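PDB 5TED: Lmo0488 protein from Listeria monocytogenes serovar 1/2a, which is a LysR-type transcriptional regulator, QuiR, activating protocatechuate biosynthesis genes in response to shikimate, which is bound here in its effector-binding domain. Local coordinates for residues 3-8 / 34-39; 19-24 / 198-203; 71-76 / 178-183; 80-85 / 140-145. All coordinates share one frame; numbering follows the deposited sequence.

Contact 1: 3-8 / 34-39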
loop_
_atom_site.group_PDB
_atom_site.type_symbol
_atom_site.label_atom_id
_atom_site.label_comp_id
_atom_site.label_asym_id
_atom_site.label_seq_id
_atom_site.Cartn_x
_atom_site.Cartn_y
_atom_site.Cartn_z
ATOM N N GLY A 3 13.790 17.858 16.957
ATOM C CA GLY A 3 14.381 16.857 16.096
ATOM C C GLY A 3 13.331 16.094 15.319
ATOM O O GLY A 3 12.118 16.276 15.474
ATOM N N ASN A 4 13.842 15.209 14.475
ATOM C CA ASN A 4 13.046 14.429 13.549
ATOM C C ASN A 4 13.102 12.958 13.920
ATOM O O ASN A 4 14.089 12.484 14.484
ATOM C CB ASN A 4 13.554 14.596 12.120
ATOM C CG ASN A 4 12.733 13.802 11.128
ATOM O OD1 ASN A 4 11.594 14.149 10.843
ATOM N ND2 ASN A 4 13.312 12.730 10.588
ATOM N N ILE A 5 12.023 12.246 13.607
ATOM C CA ILE A 5 11.943 10.805 13.794
ATOM C C ILE A 5 11.615 10.184 12.447
ATOM O O ILE A 5 10.583 10.503 11.839
ATOM C CB ILE A 5 10.892 10.396 14.837
ATOM C CG1 ILE A 5 11.269 10.946 16.211
ATOM C CG2 ILE A 5 10.741 8.854 14.846
ATOM C CD1 ILE A 5 10.166 10.843 17.231
ATOM N N ASP A 6 12.490 9.308 11.976
ATOM C CA ASP A 6 12.204 8.536 10.774
ATOM C C ASP A 6 11.618 7.205 11.211
ATOM O O ASP A 6 12.319 6.366 11.788
ATOM C CB ASP A 6 13.454 8.339 9.929
ATOM C CG ASP A 6 13.920 9.626 9.295
ATOM O OD1 ASP A 6 13.062 10.408 8.813
ATOM O OD2 ASP A 6 15.136 9.847 9.289
ATOM N N LEU A 7 10.341 7.003 10.913
ATOM C CA LEU A 7 9.620 5.825 11.376
ATOM C C LEU A 7 9.220 4.983 10.173
ATOM O O LEU A 7 8.467 5.446 9.309
ATOM C CB LEU A 7 8.396 6.260 12.175
ATOM C CG LEU A 7 7.526 5.133 12.698
ATOM C CD1 LEU A 7 8.311 4.360 13.790
ATOM C CD2 LEU A 7 6.258 5.783 13.235
ATOM N N GLY A 8 9.690 3.743 10.134
ATOM C CA GLY A 8 9.318 2.792 9.089
ATOM C C GLY A 8 8.364 1.752 9.648
ATOM O O GLY A 8 8.527 1.311 10.782
ATOM N N ILE A 34 8.510 18.171 17.421
ATOM C CA ILE A 34 9.137 17.008 16.800
ATOM C C ILE A 34 8.557 16.815 15.402
ATOM O O ILE A 34 7.366 17.055 15.170
ATOM C CB ILE A 34 8.904 15.772 17.678
ATOM C CG1 ILE A 34 9.570 15.968 19.042
ATOM C CG2 ILE A 34 9.366 14.478 16.946
ATOM C CD1 ILE A 34 9.270 14.877 20.014
ATOM N N THR A 35 9.389 16.412 14.447
ATOM C CA THR A 35 8.879 16.136 13.110
ATOM C C THR A 35 9.076 14.662 12.784
ATOM O O THR A 35 9.886 13.977 13.409
ATOM C CB THR A 35 9.576 16.994 12.052
ATOM O OG1 THR A 35 10.967 16.615 11.941
ATOM C CG2 THR A 35 9.491 18.446 12.477
ATOM N N PHE A 36 8.329 14.174 11.792
ATOM C CA PHE A 36 8.392 12.780 11.378
ATOM C C PHE A 36 8.543 12.683 9.866
ATOM O O PHE A 36 8.062 13.541 9.119
ATOM C CB PHE A 36 7.126 11.997 11.726
ATOM C CG PHE A 36 6.921 11.721 13.183
ATOM C CD1 PHE A 36 6.360 12.674 14.016
ATOM C CD2 PHE A 36 7.218 10.469 13.702
ATOM C CE1 PHE A 36 6.133 12.399 15.359
ATOM C CE2 PHE A 36 6.986 10.184 15.037
ATOM C CZ PHE A 36 6.443 11.152 15.861
ATOM N N SER A 37 9.176 11.599 9.426
ATOM C CA SER A 37 9.004 11.073 8.078
ATOM C C SER A 37 8.584 9.617 8.205
ATOM O O SER A 37 9.080 8.908 9.086
ATOM C CB SER A 37 10.278 11.219 7.250
ATOM O OG SER A 37 10.308 12.507 6.648
ATOM N N PHE A 38 7.595 9.210 7.408
ATOM C CA PHE A 38 6.965 7.901 7.526
ATOM C C PHE A 38 7.262 7.051 6.299
ATOM O O PHE A 38 6.992 7.474 5.170
ATOM C CB PHE A 38 5.455 8.051 7.686
ATOM C CG PHE A 38 5.065 8.880 8.861
ATOM C CD1 PHE A 38 5.216 8.384 10.138
ATOM C CD2 PHE A 38 4.564 10.162 8.687
ATOM C CE1 PHE A 38 4.860 9.138 11.232
ATOM C CE2 PHE A 38 4.228 10.933 9.773
ATOM C CZ PHE A 38 4.365 10.406 11.060
ATOM N N PHE A 39 7.759 5.842 6.522
ATOM C CA PHE A 39 8.094 4.910 5.451
ATOM C C PHE A 39 7.257 3.641 5.589
ATOM O O PHE A 39 6.964 3.213 6.707
ATOM C CB PHE A 39 9.588 4.603 5.491
ATOM C CG PHE A 39 10.435 5.840 5.471
ATOM C CD1 PHE A 39 10.715 6.527 6.649
ATOM C CD2 PHE A 39 10.908 6.351 4.272
ATOM C CE1 PHE A 39 11.480 7.687 6.635
ATOM C CE2 PHE A 39 11.679 7.518 4.254
ATOM C CZ PHE A 39 11.964 8.181 5.434
HETATM O O HOH W 1 10.909 14.617 8.237
#

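Contact 2: 19-24 / 198-203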
loop_
_atom_site.group_PDB
_atom_site.type_symbol
_atom_site.label_atom_id
_atom_site.label_comp_id
_atom_site.label_asym_id
_atom_site.label_seq_id
_atom_site.Cartn_x
_atom_site.Cartn_y
_atom_site.Cartn_z
ATOM N N PRO A 19 -1.295 6.648 12.827
ATOM C CA PRO A 19 -2.023 7.905 13.089
ATOM C C PRO A 19 -2.437 8.071 14.542
ATOM O O PRO A 19 -2.290 9.164 15.107
ATOM C CB PRO A 19 -3.260 7.774 12.183
ATOM C CG PRO A 19 -2.784 6.899 11.034
ATOM C CD PRO A 19 -1.864 5.900 11.687
ATOM N N GLU A 20 -2.941 7.000 15.169
ATOM C CA GLU A 20 -3.361 7.071 16.568
ATOM C C GLU A 20 -2.185 7.379 17.488
ATOM O O GLU A 20 -2.295 8.205 18.404
ATOM C CB GLU A 20 -4.024 5.755 16.981
ATOM C CG GLU A 20 -4.640 5.794 18.422
ATOM C CD GLU A 20 -5.422 4.522 18.783
ATOM O OE1 GLU A 20 -5.617 3.663 17.901
ATOM O OE2 GLU A 20 -5.852 4.386 19.951
ATOM N N LEU A 21 -1.056 6.708 17.269
ATOM C CA LEU A 21 0.145 6.956 18.065
ATOM C C LEU A 21 0.666 8.376 17.863
ATOM O O LEU A 21 1.001 9.074 18.828
ATOM C CB LEU A 21 1.226 5.936 17.682
ATOM C CG LEU A 21 0.997 4.494 18.140
ATOM C CD1 LEU A 21 2.005 3.582 17.510
ATOM C CD2 LEU A 21 1.116 4.396 19.679
ATOM N N VAL A 22 0.751 8.820 16.608
ATOM C CA VAL A 22 1.309 10.143 16.320
ATOM C C VAL A 22 0.407 11.239 16.866
ATOM O O VAL A 22 0.875 12.214 17.465
ATOM C CB VAL A 22 1.517 10.302 14.808
ATOM C CG1 VAL A 22 1.707 11.773 14.457
ATOM C CG2 VAL A 22 2.728 9.477 14.349
ATOM N N GLN A 23 -0.902 11.095 16.676
ATOM C CA GLN A 23 -1.828 12.109 17.163
ATOM C C GLN A 23 -1.752 12.228 18.686
ATOM O O GLN A 23 -1.665 13.335 19.227
ATOM C CB GLN A 23 -3.249 11.784 16.686
ATOM C CG GLN A 23 -4.262 12.917 16.885
ATOM C CD GLN A 23 -4.775 13.003 18.299
ATOM O OE1 GLN A 23 -4.989 11.988 18.952
ATOM N NE2 GLN A 23 -4.987 14.218 18.776
ATOM N N ASN A 24 -1.761 11.092 19.396
ATOM C CA ASN A 24 -1.716 11.141 20.855
ATOM C C ASN A 24 -0.354 11.615 21.360
ATOM O O ASN A 24 -0.280 12.418 22.300
ATOM C CB ASN A 24 -2.069 9.772 21.444
ATOM C CG ASN A 24 -3.576 9.538 21.527
ATOM O OD1 ASN A 24 -4.216 9.990 22.477
ATOM N ND2 ASN A 24 -4.148 8.838 20.544
ATOM N N ASP A 198 9.224 5.182 24.102
ATOM C CA ASP A 198 8.614 4.943 25.408
ATOM C C ASP A 198 7.111 5.200 25.377
ATOM O O ASP A 198 6.323 4.420 25.934
ATOM C CB ASP A 198 9.270 5.828 26.469
ATOM C CG ASP A 198 10.718 5.449 26.746
ATOM O OD1 ASP A 198 11.155 4.356 26.322
ATOM O OD2 ASP A 198 11.412 6.242 27.418
ATOM N N PHE A 199 6.696 6.295 24.744
ATOM C CA PHE A 199 5.273 6.583 24.632
ATOM C C PHE A 199 4.530 5.450 23.941
ATOM O O PHE A 199 3.475 4.996 24.414
ATOM C CB PHE A 199 5.049 7.891 23.878
ATOM C CG PHE A 199 3.659 8.022 23.351
ATOM C CD1 PHE A 199 2.655 8.527 24.144
ATOM C CD2 PHE A 199 3.366 7.640 22.055
ATOM C CE1 PHE A 199 1.361 8.626 23.662
ATOM C CE2 PHE A 199 2.085 7.744 21.563
ATOM C CZ PHE A 199 1.082 8.240 22.366
ATOM N N ALA A 200 5.058 4.993 22.800
ATOM C CA ALA A 200 4.353 3.992 22.007
ATOM C C ALA A 200 4.249 2.662 22.735
ATOM O O ALA A 200 3.203 2.010 22.688
ATOM C CB ALA A 200 5.058 3.800 20.669
ATOM N N LEU A 201 5.315 2.239 23.417
ATOM C CA LEU A 201 5.239 0.971 24.145
ATOM C C LEU A 201 4.221 1.038 25.282
ATOM O O LEU A 201 3.458 0.080 25.511
ATOM C CB LEU A 201 6.626 0.604 24.675
ATOM C CG LEU A 201 7.586 0.151 23.564
ATOM C CD1 LEU A 201 8.977 -0.133 24.103
ATOM C CD2 LEU A 201 7.027 -1.079 22.858
ATOM N N ARG A 202 4.216 2.150 26.024
ATOM C CA ARG A 202 3.222 2.344 27.077
ATOM C C ARG A 202 1.813 2.325 26.504
ATOM O O ARG A 202 0.904 1.706 27.072
ATOM C CB ARG A 202 3.466 3.663 27.811
ATOM C CG ARG A 202 4.576 3.661 28.859
ATOM C CD ARG A 202 4.497 4.916 29.772
ATOM N NE ARG A 202 4.283 6.162 29.028
ATOM C CZ ARG A 202 5.259 6.970 28.606
ATOM N NH1 ARG A 202 6.534 6.670 28.859
ATOM N NH2 ARG A 202 4.968 8.081 27.928
ATOM N N TYR A 203 1.611 3.032 25.389
ATOM C CA TYR A 203 0.295 3.114 24.759
ATOM C C TYR A 203 -0.175 1.741 24.282
ATOM O O TYR A 203 -1.329 1.354 24.501
ATOM C CB TYR A 203 0.357 4.087 23.575
ATOM C CG TYR A 203 -1.013 4.549 23.109
ATOM C CD1 TYR A 203 -1.734 3.823 22.161
ATOM C CD2 TYR A 203 -1.595 5.693 23.651
ATOM C CE1 TYR A 203 -2.990 4.236 21.751
ATOM C CE2 TYR A 203 -2.844 6.123 23.250
ATOM C CZ TYR A 203 -3.545 5.390 22.301
ATOM O OH TYR A 203 -4.815 5.812 21.908
#

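Contact 3: 71-76 / 178-183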
loop_
_atom_site.group_PDB
_atom_site.type_symbol
_atom_site.label_atom_id
_atom_site.label_comp_id
_atom_site.label_asym_id
_atom_site.label_seq_id
_atom_site.Cartn_x
_atom_site.Cartn_y
_atom_site.Cartn_z
ATOM N N PHE A 71 13.285 -6.218 19.667
ATOM C CA PHE A 71 11.862 -6.256 19.353
ATOM C C PHE A 71 11.078 -6.217 20.661
ATOM O O PHE A 71 11.316 -7.048 21.542
ATOM C CB PHE A 71 11.495 -7.522 18.575
ATOM C CG PHE A 71 12.166 -7.650 17.226
ATOM C CD1 PHE A 71 13.394 -8.296 17.108
ATOM C CD2 PHE A 71 11.560 -7.159 16.079
ATOM C CE1 PHE A 71 14.018 -8.445 15.865
ATOM C CE2 PHE A 71 12.171 -7.312 14.823
ATOM C CZ PHE A 71 13.408 -7.953 14.726
ATOM N N LEU A 72 10.186 -5.237 20.810
ATOM C CA LEU A 72 9.318 -5.146 21.980
ATOM C C LEU A 72 7.861 -5.133 21.537
ATOM O O LEU A 72 7.504 -4.396 20.602
ATOM C CB LEU A 72 9.623 -3.892 22.834
ATOM C CG LEU A 72 11.014 -3.900 23.494
ATOM C CD1 LEU A 72 11.291 -2.600 24.167
ATOM C CD2 LEU A 72 11.101 -5.011 24.511
ATOM N N PRO A 73 6.988 -5.899 22.192
ATOM C CA PRO A 73 5.609 -6.029 21.706
ATOM C C PRO A 73 4.902 -4.679 21.692
ATOM O O PRO A 73 5.011 -3.895 22.635
ATOM C CB PRO A 73 4.972 -7.005 22.709
ATOM C CG PRO A 73 5.817 -6.907 23.935
ATOM C CD PRO A 73 7.212 -6.616 23.458
ATOM N N LEU A 74 4.203 -4.391 20.592
ATOM C CA LEU A 74 3.489 -3.124 20.448
ATOM C C LEU A 74 1.997 -3.315 20.236
ATOM O O LEU A 74 1.201 -2.692 20.945
ATOM C CB LEU A 74 4.072 -2.295 19.289
ATOM C CG LEU A 74 3.339 -0.970 19.010
ATOM C CD1 LEU A 74 3.495 0.021 20.157
ATOM C CD2 LEU A 74 3.843 -0.360 17.694
ATOM N N THR A 75 1.586 -4.174 19.305
ATOM C CA THR A 75 0.162 -4.412 19.064
ATOM C C THR A 75 0.002 -5.831 18.521
ATOM O O THR A 75 0.949 -6.619 18.517
ATOM C CB THR A 75 -0.409 -3.335 18.131
ATOM O OG1 THR A 75 -1.814 -3.519 17.990
ATOM C CG2 THR A 75 0.270 -3.369 16.740
ATOM N N LYS A 76 -1.207 -6.170 18.078
ATOM C CA LYS A 76 -1.468 -7.516 17.577
ATOM C C LYS A 76 -2.560 -7.458 16.522
ATOM O O LYS A 76 -3.276 -6.462 16.401
ATOM C CB LYS A 76 -1.887 -8.467 18.697
ATOM C CG LYS A 76 -3.206 -8.097 19.358
ATOM C CD LYS A 76 -3.383 -8.874 20.658
ATOM C CE LYS A 76 -4.593 -8.375 21.428
ATOM N NZ LYS A 76 -5.784 -8.304 20.530
ATOM N N PHE A 178 1.627 -11.063 16.668
ATOM C CA PHE A 178 2.110 -9.876 17.358
ATOM C C PHE A 178 2.894 -8.988 16.401
ATOM O O PHE A 178 3.504 -9.471 15.441
ATOM C CB PHE A 178 2.992 -10.242 18.547
ATOM C CG PHE A 178 2.237 -10.838 19.691
ATOM C CD1 PHE A 178 1.441 -10.050 20.506
ATOM C CD2 PHE A 178 2.316 -12.197 19.945
ATOM C CE1 PHE A 178 0.744 -10.612 21.558
ATOM C CE2 PHE A 178 1.623 -12.760 20.994
ATOM C CZ PHE A 178 0.837 -11.972 21.800
ATOM N N ILE A 179 2.865 -7.688 16.683
ATOM C CA ILE A 179 3.621 -6.676 15.950
ATOM C C ILE A 179 4.487 -5.919 16.950
ATOM O O ILE A 179 4.035 -5.603 18.059
ATOM C CB ILE A 179 2.674 -5.723 15.193
ATOM C CG1 ILE A 179 1.990 -6.471 14.039
ATOM C CG2 ILE A 179 3.425 -4.469 14.702
ATOM C CD1 ILE A 179 0.901 -5.689 13.373
ATOM N N TYR A 180 5.720 -5.612 16.553
ATOM C CA TYR A 180 6.748 -5.154 17.476
ATOM C C TYR A 180 7.275 -3.786 17.083
ATOM O O TYR A 180 7.298 -3.425 15.906
ATOM C CB TYR A 180 7.920 -6.141 17.520
ATOM C CG TYR A 180 7.501 -7.482 18.031
ATOM C CD1 TYR A 180 6.859 -8.396 17.195
ATOM C CD2 TYR A 180 7.720 -7.841 19.354
ATOM C CE1 TYR A 180 6.452 -9.637 17.657
ATOM C CE2 TYR A 180 7.306 -9.085 19.832
ATOM C CZ TYR A 180 6.679 -9.971 18.976
ATOM O OH TYR A 180 6.282 -11.203 19.442
ATOM N N LEU A 181 7.669 -3.018 18.093
ATOM C CA LEU A 181 8.464 -1.823 17.893
ATOM C C LEU A 181 9.922 -2.266 17.884
ATOM O O LEU A 181 10.401 -2.866 18.855
ATOM C CB LEU A 181 8.193 -0.788 18.991
ATOM C CG LEU A 181 8.745 0.633 18.815
ATOM C CD1 LEU A 181 10.249 0.644 18.685
ATOM C CD2 LEU A 181 8.122 1.292 17.619
ATOM N N ALA A 182 10.603 -2.040 16.769
ATOM C CA ALA A 182 11.959 -2.537 16.581
ATOM C C ALA A 182 12.942 -1.372 16.531
ATOM O O ALA A 182 12.638 -0.316 15.960
ATOM C CB ALA A 182 12.050 -3.389 15.306
ATOM N N SER A 183 14.114 -1.567 17.149
ATOM C CA SER A 183 15.176 -0.569 17.177
ATOM C C SER A 183 16.523 -1.280 17.274
ATOM O O SER A 183 16.596 -2.462 17.628
ATOM C CB SER A 183 15.011 0.403 18.349
ATOM O OG SER A 183 15.057 -0.277 19.594
#

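Contact 4: 80-85 / 140-145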
loop_
_atom_site.group_PDB
_atom_site.type_symbol
_atom_site.label_atom_id
_atom_site.label_comp_id
_atom_site.label_asym_id
_atom_site.label_seq_id
_atom_site.Cartn_x
_atom_site.Cartn_y
_atom_site.Cartn_z
ATOM N N VAL A 80 -7.480 -13.949 9.600
ATOM C CA VAL A 80 -8.765 -14.426 9.112
ATOM C C VAL A 80 -8.565 -15.019 7.724
ATOM O O VAL A 80 -7.556 -14.778 7.064
ATOM C CB VAL A 80 -9.829 -13.306 9.048
ATOM C CG1 VAL A 80 -10.261 -12.894 10.429
ATOM C CG2 VAL A 80 -9.298 -12.088 8.247
ATOM N N VAL A 81 -9.557 -15.777 7.271
ATOM C CA VAL A 81 -9.606 -16.238 5.889
ATOM C C VAL A 81 -10.636 -15.392 5.147
ATOM O O VAL A 81 -11.748 -15.167 5.653
ATOM C CB VAL A 81 -9.925 -17.743 5.808
ATOM C CG1 VAL A 81 -10.246 -18.141 4.376
ATOM C CG2 VAL A 81 -8.737 -18.568 6.316
ATOM N N VAL A 82 -10.254 -14.896 3.962
ATOM C CA VAL A 82 -11.070 -13.989 3.165
ATOM C C VAL A 82 -11.361 -14.655 1.822
ATOM O O VAL A 82 -10.449 -15.157 1.157
ATOM C CB VAL A 82 -10.378 -12.625 2.974
ATOM C CG1 VAL A 82 -11.317 -11.644 2.329
ATOM C CG2 VAL A 82 -9.874 -12.099 4.318
ATOM N N VAL A 83 -12.631 -14.660 1.428
ATOM C CA VAL A 83 -13.073 -15.353 0.230
ATOM C C VAL A 83 -14.047 -14.450 -0.495
ATOM O O VAL A 83 -14.663 -13.570 0.113
ATOM C CB VAL A 83 -13.724 -16.726 0.564
ATOM C CG1 VAL A 83 -12.773 -17.578 1.400
ATOM C CG2 VAL A 83 -15.049 -16.542 1.302
ATOM N N ALA A 84 -14.169 -14.649 -1.808
ATOM C CA ALA A 84 -15.152 -13.873 -2.550
ATOM C C ALA A 84 -16.540 -14.132 -1.972
ATOM O O ALA A 84 -16.812 -15.184 -1.391
ATOM C CB ALA A 84 -15.110 -14.216 -4.041
ATOM N N GLU A 85 -17.430 -13.159 -2.140
ATOM C CA GLU A 85 -18.716 -13.222 -1.460
ATOM C C GLU A 85 -19.593 -14.370 -1.948
ATOM O O GLU A 85 -20.530 -14.750 -1.244
ATOM C CB GLU A 85 -19.404 -11.855 -1.581
ATOM C CG GLU A 85 -19.877 -11.474 -2.969
ATOM C CD GLU A 85 -20.495 -10.080 -3.007
ATOM O OE1 GLU A 85 -20.751 -9.581 -4.120
ATOM O OE2 GLU A 85 -20.698 -9.472 -1.931
ATOM N N ALA A 140 -3.825 -5.037 -2.353
ATOM C CA ALA A 140 -3.724 -5.850 -3.566
ATOM C C ALA A 140 -4.273 -7.256 -3.331
ATOM O O ALA A 140 -4.856 -7.867 -4.236
ATOM C CB ALA A 140 -2.274 -5.920 -4.044
ATOM N N MET A 141 -4.082 -7.790 -2.122
ATOM C CA MET A 141 -4.577 -9.126 -1.806
ATOM C C MET A 141 -6.101 -9.159 -1.767
ATOM O O MET A 141 -6.732 -9.968 -2.457
ATOM C CB MET A 141 -3.981 -9.594 -0.475
ATOM C CG MET A 141 -4.478 -10.973 0.012
ATOM S SD MET A 141 -3.461 -11.542 1.401
ATOM C CE MET A 141 -1.914 -11.995 0.657
ATOM N N VAL A 142 -6.721 -8.310 -0.938
ATOM C CA VAL A 142 -8.181 -8.351 -0.897
ATOM C C VAL A 142 -8.774 -7.908 -2.238
ATOM O O VAL A 142 -9.853 -8.381 -2.642
ATOM C CB VAL A 142 -8.725 -7.531 0.288
ATOM C CG1 VAL A 142 -8.402 -6.050 0.153
ATOM C CG2 VAL A 142 -10.237 -7.783 0.440
ATOM N N GLY A 143 -8.068 -7.047 -2.974
ATOM C CA GLY A 143 -8.527 -6.686 -4.308
ATOM C C GLY A 143 -8.719 -7.906 -5.189
ATOM O O GLY A 143 -9.748 -8.052 -5.856
ATOM N N LEU A 144 -7.746 -8.822 -5.172
ATOM C CA LEU A 144 -7.845 -10.027 -5.992
ATOM C C LEU A 144 -8.864 -11.012 -5.425
ATOM O O LEU A 144 -9.551 -11.698 -6.199
ATOM C CB LEU A 144 -6.471 -10.687 -6.141
ATOM C CG LEU A 144 -5.474 -9.898 -7.002
ATOM C CD1 LEU A 144 -4.070 -10.409 -6.750
ATOM C CD2 LEU A 144 -5.834 -10.028 -8.479
ATOM N N VAL A 145 -9.001 -11.094 -4.093
ATOM C CA VAL A 145 -10.038 -11.972 -3.549
ATOM C C VAL A 145 -11.405 -11.496 -4.003
ATOM O O VAL A 145 -12.286 -12.299 -4.329
ATOM C CB VAL A 145 -9.979 -12.049 -2.009
ATOM C CG1 VAL A 145 -11.106 -12.958 -1.519
ATOM C CG2 VAL A 145 -8.664 -12.592 -1.540
#

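Contact 1: 3-8 / 34-39
Strands 4-8 and 35-39 run parallel, their axes 4.5 Å apart at closest approach, and five backbone hydrogen bonds join them in register, among them a nearly straight one from L7 N to S37 O (2.9 Å, 172° at the hydrogen). On the face bearing N4, D6, T35 and S37, CG of N4 lies anti to the backbone N, so that OD1 leans across to T35. The T35 hydroxyl donates to N4 OD1 at 2.8 Å, in the carbonyl plane and on a lone pair, and a water that also bonds S37 OG donates to the same oxygen. N4 ND2 makes a weak hydrogen bond to D6 OD1; that oxygen sits in the plane of the F39 ring, 3.8 Å from its CE1 edge. On the other face, I5 and F36 lie side by side, CB of I5 3.8 Å from CD2 of F36, while CD1 of I5 reaches CG2 of I34 at 3.7 Å. L7 CD2 meets F38 at the ring edge. Helices 17-26 and 191-208 cover this face. The strands are the two arms of the beta-alpha-beta unit 4-10, 17-26, 35-41, in a domain of the periplasmic-binding-protein type.

Contact 2: 19-24 / 198-203
From Y203, on helix 198-203, a side chain extends across to helix 19-24, which crosses it at 120° with the axes 10.5 Å apart. CG is anti to the backbone N (chi1 -163°), sending the ring toward the other helix. CB and CG of Y203 each lie 4.0 Å from CD2 of L21, and CD1 comes closer to that methyl, at 3.8 Å. At the opposite ring edge CE2 meets CG of N24, which lies off the ring plane on the same side as the L21 methyl, its amide tilted against the ring. CE1 and CZ approach E20 OE2, which lies in the ring plane at its edge. At the tip, OH donates to E20 OE2 at 2.6 Å, using the anti lone pair of a carboxylate turned 85° from the ring; the extended E20 chain brings it there. N24 is fixed by a nearly straight hydrogen bond from ND2 to E20 O (2.9 Å), so this carbonyl accepts from N and ND2 of N24. Beside the tyrosine, F199 touches N24 CB with CZ at the ring edge (3.6 Å), while L21 CD2 packs on A200. This is a steep helix-helix crossing between the first helix of the effector-binding domain and its C-terminal helix.

Contact 3: 71-76 / 178-183
F71 and Y180 cross at about a right angle on one side of the paired strands, CB of F71 3.9 Å from CD2 of Y180, while CB of Y180 lies near the plane of the F71 ring at its edge. Both CG atoms stand anti to their carbonyl carbons. The Y180 ring thereby leans over the opposite backbone, its CD2 3.5 Å from P73 N, and CE2 continues onto the proline ring. F71 CD2 rests on the methyl of A182. At the other end K76 and F178 share this face, CB of K76 against CD1 of F178. Between the two ends the antiparallel register slips by one residue in a classic beta bulge, with L74 and T75 both facing I179. I179 O accepts two N-H groups, from L74 N at 2.8 Å in the carbonyl plane and from T75 N at 3.1 Å above that plane. T75 O takes I179 N in return, and L72 pairs with L181 through two bonds. T75 and I179 lie side by side and point the same way: CG2 of T75, between backbone N and carbonyl carbon, meets I179 CB at 3.7 Å. The I179 side chain is about 6 Å from the bound shikimate. The bulged backbone puts CB of L74 3.5 Å from I179 O, and CG, anti to the backbone N (chi1 177°), carries the side chain on to A200 of helix 191-208.

Contact 4: 80-85 / 140-145
V145 and V82 both hold CG1 anti to the backbone N, with chi1 of 179° and -172°, and in each CG2 lies beside that nitrogen. Both valines point toward the opposite segment, and these torsions carry both CG1 methyls into the interface, where they meet at 4.1 Å with the side chains crossing at about a right angle. CG1 of V145 lies against the strand backbone as well, 3.5 Å from V83 C and equally close to A84 N, while its CG2 comes within 4.1 Å of V82 O. The methyl thus packs on the peptide unit between V83 and A84, at the end of the strand. There the roles are exchanged: the CB of A84 approaches the helix backbone, 3.4 Å from V145 O. One turn earlier on the helix, V142 is the outlying member of the group. Its CG2, anti to the backbone N, comes to 4.4 Å from V82 CG1, a looser contact than that of V145.

No hydrogen bond crosses between the segments; the contacts are of methyl groups with each other and with backbone atoms, and every residue that touches is buried. The strand axis and the helix axis are 8.2 Å apart at closest approach, with 40° between their directions. Helix 138-146 lies here between sheet elements: V82 also packs on strands 152-155 and 165-170, V145 reaches both of these as well as I106 of strand 104-108, and L144 packs on F38 of the second subunit.

Overall arrangement
From the N terminus, contact 1 closes first, joining strands 4-10 and 35-41 around helix 17-26. That helix starts contact 2, whose partner is the C-terminal helix, so contacts 1 and 2 cross along the chain; they touch where F38 packs on V22. Contact 3 is nested in the long loop closed by contact 2, and meets it through packing of A200 and L201 on strand 69-84. Contact 4 nests inside contact 3 and shares that strand, yet lies across the chain's centre, about 26 Å from contact 3 between centres. Strand 69-84 therefore carries the sheet from one half to the other. Contacts 1, 2 and 4 also touch the second subunit.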